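Local coordinates for cyclin homolog (Herpesvirus saimiri, PDB 2F2C), which is a viral relative of the D-type cyclins that modulates the host cell cycle and may promote T-cell proliferation during latent infection, at residues 68-73 with 177-182; 73-78 with 146-151; 157-162 with 198-203. One frame throughout, in Å; residues are numbered along the deposited sequence.

Contact 1 (68-73 with 177-182); sequences LDKSVF and ASTTIC
K70 lays its aliphatic chain across S178, and its own carbonyl meets the thiol of C182, so one residue of the 68-73 segment touches two successive turns of helix 170-184. The lysine turns CG anti to its carbonyl carbon (chi1 -76°) and is bent again at chi2, which draws the methylenes round the serine hydroxyl. K70 CG and K70 CE each come to 3.3 Å from S178 OG, and K70 CE passes T179 OG1 at 3.5 Å. These are carbon-to-oxygen contacts. The polar ends are served from one turn earlier in the same helix: E175 forms a salt bridge with K70 NZ, S178 OG hydrogen-bonds the carbonyl of Y174, and T179 OG1 that of E175. The apolar stem of the lysine thus lies against the helix while its charge is paired beside it.

C182 contributes two different groups. Its SG stands 3.4 Å from K70 O, and its backbone carbonyl oxygen lies at the rim of the F73 ring. F73 points its CB toward the helix, with CG anti to the backbone N (chi1 -179°), and the ring meets the oxygen edge-on: F73 CE2 lies 3.2 Å from C182 O, near the ring plane. F73 CD2 also approaches C182 CB, at 4.2 Å. Elsewhere the same ring meets H60 of helix 49-65 edge-to-face.

The type I turn from D69 to V72 leads into helix 72-83, and this turn and first helical turn dock on a helix of the C-terminal half. Such an interface between two helical domains is characteristic of the paired cyclin-box fold.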
loop_
_atom_site.group_PDB
_atom_site.type_symbol
_atom_site.label_atom_id
_atom_site.label_comp_id
_atom_site.label_asym_id
_atom_site.label_seq_id
_atom_site.Cartn_x
_atom_site.Cartn_y
_atom_site.Cartn_z
ATOM N N LEU A 68 4.681 16.467 5.731
ATOM C CA LEU A 68 4.202 15.114 5.407
ATOM C C LEU A 68 3.957 14.886 3.908
ATOM O O LEU A 68 3.614 15.814 3.156
ATOM C CB LEU A 68 2.948 14.747 6.213
ATOM C CG LEU A 68 2.930 15.138 7.691
ATOM C CD1 LEU A 68 1.616 14.726 8.272
ATOM C CD2 LEU A 68 4.058 14.487 8.452
ATOM N N ASP A 69 4.142 13.638 3.493
ATOM C CA ASP A 69 3.905 13.226 2.123
ATOM C C ASP A 69 2.589 13.738 1.636
ATOM O O ASP A 69 1.625 13.777 2.379
ATOM C CB ASP A 69 3.955 11.712 2.025
ATOM C CG ASP A 69 5.366 11.203 1.799
ATOM O OD1 ASP A 69 5.838 10.318 2.563
ATOM O OD2 ASP A 69 6.097 11.649 0.882
ATOM N N LYS A 70 2.561 14.116 0.368
ATOM C CA LYS A 70 1.409 14.764 -0.241
ATOM C C LYS A 70 0.115 13.999 -0.083
ATOM O O LYS A 70 -0.957 14.560 -0.283
ATOM C CB LYS A 70 1.635 14.988 -1.731
ATOM C CG LYS A 70 2.564 16.125 -2.081
ATOM C CD LYS A 70 1.999 17.476 -1.658
ATOM C CE LYS A 70 2.780 18.611 -2.263
ATOM N NZ LYS A 70 4.203 18.199 -2.214
ATOM N N SER A 71 0.170 12.734 0.299
ATOM C CA SER A 71 -1.067 11.985 0.306
ATOM C C SER A 71 -1.714 11.782 1.703
ATOM O O SER A 71 -2.859 11.310 1.811
ATOM C CB SER A 71 -0.888 10.687 -0.460
ATOM O OG SER A 71 -0.843 9.690 0.486
ATOM N N VAL A 72 -1.011 12.177 2.760
ATOM C CA VAL A 72 -1.579 12.161 4.117
ATOM C C VAL A 72 -2.849 13.008 4.277
ATOM O O VAL A 72 -3.834 12.593 4.912
ATOM C CB VAL A 72 -0.555 12.664 5.133
ATOM C CG1 VAL A 72 -1.147 12.640 6.545
ATOM C CG2 VAL A 72 0.712 11.822 5.045
ATOM N N PHE A 73 -2.830 14.209 3.719
ATOM C CA PHE A 73 -3.947 15.100 3.933
ATOM C C PHE A 73 -5.231 14.613 3.255
ATOM O O PHE A 73 -6.258 14.514 3.927
ATOM C CB PHE A 73 -3.619 16.553 3.574
ATOM C CG PHE A 73 -4.749 17.491 3.818
ATOM C CD1 PHE A 73 -5.240 17.685 5.104
ATOM C CD2 PHE A 73 -5.348 18.162 2.764
ATOM C CE1 PHE A 73 -6.293 18.558 5.338
ATOM C CE2 PHE A 73 -6.396 19.036 2.996
ATOM C CZ PHE A 73 -6.873 19.231 4.276
ATOM N N ALA A 177 0.684 20.242 -8.886
ATOM C CA ALA A 177 -0.689 19.772 -8.891
ATOM C C ALA A 177 -1.155 19.164 -7.568
ATOM O O ALA A 177 -2.318 19.346 -7.192
ATOM C CB ALA A 177 -0.954 18.835 -10.065
ATOM N N SER A 178 -0.279 18.459 -6.856
ATOM C CA SER A 178 -0.670 17.928 -5.538
ATOM C C SER A 178 -0.878 19.050 -4.507
ATOM O O SER A 178 -1.795 18.975 -3.684
ATOM C CB SER A 178 0.279 16.837 -5.010
ATOM O OG SER A 178 1.639 17.209 -5.028
ATOM N N THR A 179 -0.051 20.095 -4.576
ATOM C CA THR A 179 -0.224 21.249 -3.711
ATOM C C THR A 179 -1.593 21.850 -3.983
ATOM O O THR A 179 -2.378 22.068 -3.058
ATOM C CB THR A 179 0.860 22.302 -3.970
ATOM O OG1 THR A 179 2.154 21.714 -3.827
ATOM C CG2 THR A 179 0.830 23.369 -2.874
ATOM N N THR A 180 -1.869 22.102 -5.261
ATOM C CA THR A 180 -3.167 22.581 -5.729
ATOM C C THR A 180 -4.347 21.687 -5.298
ATOM O O THR A 180 -5.364 22.181 -4.781
ATOM C CB THR A 180 -3.125 22.715 -7.256
ATOM O OG1 THR A 180 -2.075 23.617 -7.628
ATOM C CG2 THR A 180 -4.402 23.376 -7.781
ATOM N N ILE A 181 -4.220 20.378 -5.499
ATOM C CA ILE A 181 -5.297 19.481 -5.067
ATOM C C ILE A 181 -5.499 19.535 -3.536
ATOM O O ILE A 181 -6.627 19.762 -3.072
ATOM C CB ILE A 181 -5.100 18.048 -5.603
ATOM C CG1 ILE A 181 -5.466 17.997 -7.078
ATOM C CG2 ILE A 181 -5.992 17.107 -4.898
ATOM C CD1 ILE A 181 -4.611 17.044 -7.877
ATOM N N CYS A 182 -4.405 19.379 -2.774
ATOM C CA CYS A 182 -4.471 19.426 -1.308
ATOM C C CYS A 182 -5.083 20.695 -0.739
ATOM O O CYS A 182 -5.735 20.628 0.289
ATOM C CB CYS A 182 -3.121 19.207 -0.676
ATOM S SG CYS A 182 -2.548 17.508 -0.777
#

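Contact 2 (73-78 with 146-151)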
loop_
_atom_site.group_PDB
_atom_site.type_symbol
_atom_site.label_atom_id
_atom_site.label_comp_id
_atom_site.label_asym_id
_atom_site.label_seq_id
_atom_site.Cartn_x
_atom_site.Cartn_y
_atom_site.Cartn_z
ATOM N N PHE A 73 -2.830 14.209 3.719
ATOM C CA PHE A 73 -3.947 15.100 3.933
ATOM C C PHE A 73 -5.231 14.613 3.255
ATOM O O PHE A 73 -6.258 14.514 3.927
ATOM C CB PHE A 73 -3.619 16.553 3.574
ATOM C CG PHE A 73 -4.749 17.491 3.818
ATOM C CD1 PHE A 73 -5.240 17.685 5.104
ATOM C CD2 PHE A 73 -5.348 18.162 2.764
ATOM C CE1 PHE A 73 -6.293 18.558 5.338
ATOM C CE2 PHE A 73 -6.396 19.036 2.996
ATOM C CZ PHE A 73 -6.873 19.231 4.276
ATOM N N PRO A 74 -5.211 14.328 1.953
ATOM C CA PRO A 74 -6.393 13.786 1.314
ATOM C C PRO A 74 -6.986 12.616 2.107
ATOM O O PRO A 74 -8.210 12.587 2.348
ATOM C CB PRO A 74 -5.867 13.341 -0.046
ATOM C CG PRO A 74 -4.864 14.352 -0.347
ATOM C CD PRO A 74 -4.125 14.536 0.969
ATOM N N LEU A 75 -6.126 11.694 2.546
ATOM C CA LEU A 75 -6.596 10.487 3.224
ATOM C C LEU A 75 -7.192 10.841 4.563
ATOM O O LEU A 75 -8.245 10.329 4.938
ATOM C CB LEU A 75 -5.468 9.479 3.382
ATOM C CG LEU A 75 -5.711 8.002 3.677
ATOM C CD1 LEU A 75 -5.607 7.758 5.140
ATOM C CD2 LEU A 75 -7.039 7.493 3.148
ATOM N N SER A 76 -6.537 11.751 5.266
ATOM C CA SER A 76 -7.027 12.186 6.558
ATOM C C SER A 76 -8.373 12.925 6.441
ATOM O O SER A 76 -9.139 12.939 7.396
ATOM C CB SER A 76 -5.985 13.075 7.226
ATOM O OG SER A 76 -6.179 14.420 6.791
ATOM N N VAL A 77 -8.642 13.547 5.288
ATOM C CA VAL A 77 -9.951 14.141 4.989
ATOM C C VAL A 77 -11.002 13.049 4.747
ATOM O O VAL A 77 -12.132 13.105 5.244
ATOM C CB VAL A 77 -9.877 15.051 3.754
ATOM C CG1 VAL A 77 -11.247 15.497 3.324
ATOM C CG2 VAL A 77 -9.041 16.279 4.042
ATOM N N SER A 78 -10.610 12.048 3.969
ATOM C CA SER A 78 -11.454 10.933 3.668
ATOM C C SER A 78 -11.883 10.263 4.948
ATOM O O SER A 78 -13.085 10.068 5.164
ATOM C CB SER A 78 -10.703 9.949 2.811
ATOM O OG SER A 78 -11.565 8.882 2.468
ATOM N N ASP A 146 -11.491 -0.133 7.928
ATOM C CA ASP A 146 -11.412 0.117 6.486
ATOM C C ASP A 146 -11.012 1.587 6.265
ATOM O O ASP A 146 -11.859 2.432 5.949
ATOM C CB ASP A 146 -12.759 -0.252 5.831
ATOM C CG ASP A 146 -12.785 -0.095 4.294
ATOM O OD1 ASP A 146 -11.817 0.341 3.627
ATOM O OD2 ASP A 146 -13.806 -0.401 3.654
ATOM N N THR A 147 -9.714 1.865 6.418
ATOM C CA THR A 147 -9.189 3.237 6.491
ATOM C C THR A 147 -8.695 3.827 5.176
ATOM O O THR A 147 -8.832 5.023 4.932
ATOM C CB THR A 147 -8.043 3.300 7.487
ATOM O OG1 THR A 147 -7.062 2.325 7.118
ATOM C CG2 THR A 147 -8.500 2.851 8.856
ATOM N N GLU A 148 -8.067 2.992 4.360
ATOM C CA GLU A 148 -7.595 3.354 3.022
ATOM C C GLU A 148 -8.752 3.793 2.085
ATOM O O GLU A 148 -9.941 3.609 2.419
ATOM C CB GLU A 148 -6.832 2.153 2.452
ATOM C CG GLU A 148 -5.762 2.461 1.428
ATOM C CD GLU A 148 -4.826 3.597 1.841
ATOM O OE1 GLU A 148 -5.145 4.796 1.559
ATOM O OE2 GLU A 148 -3.753 3.281 2.418
ATOM N N ALA A 149 -8.399 4.382 0.935
ATOM C CA ALA A 149 -9.364 4.930 -0.053
ATOM C C ALA A 149 -8.674 5.458 -1.308
ATOM O O ALA A 149 -7.512 5.829 -1.272
ATOM C CB ALA A 149 -10.203 6.052 0.560
ATOM N N VAL A 150 -9.382 5.515 -2.425
ATOM C CA VAL A 150 -8.800 6.190 -3.573
ATOM C C VAL A 150 -8.732 7.711 -3.290
ATOM O O VAL A 150 -9.746 8.335 -2.992
ATOM C CB VAL A 150 -9.566 5.909 -4.866
ATOM C CG1 VAL A 150 -9.076 6.838 -5.963
ATOM C CG2 VAL A 150 -9.372 4.483 -5.288
ATOM N N LEU A 151 -7.531 8.283 -3.363
ATOM C CA LEU A 151 -7.329 9.704 -3.090
ATOM C C LEU A 151 -7.185 10.462 -4.383
ATOM O O LEU A 151 -6.492 9.993 -5.295
ATOM C CB LEU A 151 -6.042 9.914 -2.302
ATOM C CG LEU A 151 -5.968 9.137 -1.013
ATOM C CD1 LEU A 151 -4.660 9.452 -0.307
ATOM C CD2 LEU A 151 -7.161 9.552 -0.184
#
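L75, on helix 72-83, brings the tip of its side chain against the 146-151 loop, and the partners change from CB outward. At the root, L75 CB lies 3.8 Å from L151 CD1, while the other methyl, L151 CD2, is pressed over the helix backbone at 3.6 Å from L75 CA and also reaches P74 CB at 4.0 Å. L75 CG stands anti to the backbone N (chi1 -162°) and is 3.9 Å from E148 OE1. Beyond it, L75 CD2 settles against the loop backbone, 3.5 Å from T147 O, with E148 OE1 and the methyl of A149 close by.

The leucine and glutamate side chains cross at about a right angle, and a carboxylate oxygen lies against an apolar branch. That oxygen is not left to the leucine: R109 forms a salt bridge with it, and A149 N adds a weak bond. R82 likewise serves T147 O and S78 OG, the hydroxyl that rests 3.7 Å from A149 CB.

Several residues of this loop also pack against the chain of another protein. A cyclin-box helix covered by the loop that leads on toward the second helical domain is the arrangement here, as expected of the two-domain cyclin fold.

Contact 3 (157-162 with 198-203); sequences IPLCNA and ICAGGL
L159 and L203 carry most of the meeting between helix 156-162 and helix 195-208, each pointing its CB toward the opposite helix, and all five residues that touch are buried. The denser part gathers round the tip of L159. Its CG is anti to the carbonyl carbon (chi1 -69°), and the branch ends with CD1 beside C199 and A200 of helix 195-208, where L159 CD1 is 3.9 Å from C199 SG and equally 3.9 Å from A200 N. The methyl therefore touches a thiol and the helix backbone together, and A200 CB lies a little farther off, at 4.4 Å from the same L159 CD1. C199 meets it by swinging SG anti to its own backbone N (chi1 -175°).

Fewer atoms meet on the L203 side. A single methyl, L203 CD2, touches two successive residues of the facing helix, 4.1 Å from L159 CB and 4.1 Å from C160 SG, and its partners are the near part of one side chain and the sulfur of the next.

These helices belong to the C-terminal, second helical domain of the cyclin fold, and their short segments run 10.6 Å apart at closest approach with a crossing angle of -63°. At that separation the backbones stay well apart and side chains bridge the interval, burying a modest 182 Å² in all. L156, just ahead of the first segment, touches both C199 and L203, while helix 218-228 covers another part of the junction through I227 and L228 on L159, and L224 and L228 on A200.

Away from the junction the contact thins out. I157 packs on W170 and Y174 of helix 170-184, and I157 and P158 also meet the chain of another protein. At the C-terminal end of helix 156-162, A162 is partly exposed.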
loop_
_atom_site.group_PDB
_atom_site.type_symbol
_atom_site.label_atom_id
_atom_site.label_comp_id
_atom_site.label_asym_id
_atom_site.label_seq_id
_atom_site.Cartn_x
_atom_site.Cartn_y
_atom_site.Cartn_z
ATOM N N ILE A 157 -0.324 10.730 -11.546
ATOM C CA ILE A 157 0.658 10.190 -12.459
ATOM C C ILE A 157 0.031 9.338 -13.560
ATOM O O ILE A 157 0.375 9.538 -14.741
ATOM C CB ILE A 157 1.799 9.462 -11.697
ATOM C CG1 ILE A 157 2.528 10.456 -10.775
ATOM C CG2 ILE A 157 2.773 8.780 -12.679
ATOM C CD1 ILE A 157 3.454 11.427 -11.520
ATOM N N PRO A 158 -0.838 8.374 -13.214
ATOM C CA PRO A 158 -1.602 7.646 -14.231
ATOM C C PRO A 158 -2.291 8.548 -15.266
ATOM O O PRO A 158 -2.319 8.204 -16.457
ATOM C CB PRO A 158 -2.627 6.878 -13.404
ATOM C CG PRO A 158 -1.916 6.584 -12.168
ATOM C CD PRO A 158 -1.092 7.824 -11.867
ATOM N N LEU A 159 -2.816 9.696 -14.844
ATOM C CA LEU A 159 -3.408 10.629 -15.810
ATOM C C LEU A 159 -2.351 11.228 -16.723
ATOM O O LEU A 159 -2.548 11.247 -17.953
ATOM C CB LEU A 159 -4.240 11.734 -15.140
ATOM C CG LEU A 159 -5.534 11.273 -14.475
ATOM C CD1 LEU A 159 -6.299 12.460 -13.950
ATOM C CD2 LEU A 159 -6.369 10.468 -15.452
ATOM N N CYS A 160 -1.241 11.693 -16.126
ATOM C CA CYS A 160 -0.086 12.201 -16.891
ATOM C C CYS A 160 0.416 11.232 -17.959
ATOM O O CYS A 160 0.655 11.633 -19.094
ATOM C CB CYS A 160 1.085 12.541 -15.968
ATOM S SG CYS A 160 0.824 13.987 -14.948
ATOM N N ASN A 161 0.597 9.969 -17.573
ATOM C CA ASN A 161 1.011 8.927 -18.501
ATOM C C ASN A 161 -0.006 8.698 -19.617
ATOM O O ASN A 161 0.363 8.637 -20.786
ATOM C CB ASN A 161 1.274 7.615 -17.767
ATOM C CG ASN A 161 1.661 6.503 -18.707
ATOM O OD1 ASN A 161 2.795 6.441 -19.182
ATOM N ND2 ASN A 161 0.716 5.631 -19.005
ATOM N N ALA A 162 -1.282 8.585 -19.260
ATOM C CA ALA A 162 -2.333 8.410 -20.255
ATOM C C ALA A 162 -2.511 9.604 -21.226
ATOM O O ALA A 162 -2.798 9.408 -22.415
ATOM C CB ALA A 162 -3.627 8.053 -19.577
ATOM N N ILE A 198 -11.578 15.580 -9.272
ATOM C CA ILE A 198 -10.755 16.515 -8.502
ATOM C C ILE A 198 -9.338 16.582 -9.090
ATOM O O ILE A 198 -8.823 17.670 -9.373
ATOM C CB ILE A 198 -10.676 16.098 -7.034
ATOM C CG1 ILE A 198 -12.066 16.000 -6.405
ATOM C CG2 ILE A 198 -9.773 17.055 -6.254
ATOM C CD1 ILE A 198 -12.054 15.185 -5.107
ATOM N N CYS A 199 -8.732 15.409 -9.297
ATOM C CA CYS A 199 -7.384 15.302 -9.845
ATOM C C CYS A 199 -7.248 15.890 -11.231
ATOM O O CYS A 199 -6.401 16.726 -11.437
ATOM C CB CYS A 199 -6.926 13.859 -9.909
ATOM S SG CYS A 199 -5.198 13.803 -10.448
ATOM N N ALA A 200 -8.046 15.414 -12.182
ATOM C CA ALA A 200 -8.151 16.035 -13.504
ATOM C C ALA A 200 -8.124 17.564 -13.423
ATOM O O ALA A 200 -7.357 18.219 -14.130
ATOM C CB ALA A 200 -9.456 15.574 -14.221
ATOM N N GLY A 201 -8.978 18.120 -12.569
ATOM C CA GLY A 201 -9.082 19.556 -12.402
ATOM C C GLY A 201 -7.787 20.150 -11.876
ATOM O O GLY A 201 -7.287 21.140 -12.427
ATOM N N GLY A 202 -7.229 19.549 -10.824
ATOM C CA GLY A 202 -5.965 20.017 -10.289
ATOM C C GLY A 202 -4.900 20.141 -11.371
ATOM O O GLY A 202 -4.063 21.035 -11.339
ATOM N N LEU A 203 -4.949 19.251 -12.345
ATOM C CA LEU A 203 -3.885 19.119 -13.310
ATOM C C LEU A 203 -4.060 20.178 -14.376
ATOM O O LEU A 203 -3.085 20.809 -14.818
ATOM C CB LEU A 203 -3.930 17.719 -13.923
ATOM C CG LEU A 203 -2.650 17.023 -14.362
ATOM C CD1 LEU A 203 -1.541 17.148 -13.317
ATOM C CD2 LEU A 203 -2.953 15.560 -14.593
#

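From the N terminus, the chain opens contact 1 at 68-73 and, sharing F73, goes straight into contact 2, which 146-151 closes first. Contact 2 therefore lies wholly within the larger loop that 177-182 later completes. Before that closure, 157-162 opens contact 3, so contacts 1 and 3 cross, with 198-203 closing last; contacts 2 and 3 stand in series and do not touch. Helix 72-83 serves contacts 1 and 2, where the thiol of C182 packs on P74. Helix 170-184 continues the chain of packing, since A177 meets L203. Contact 1 thus joins the two helical halves, flanked by one contact toward each.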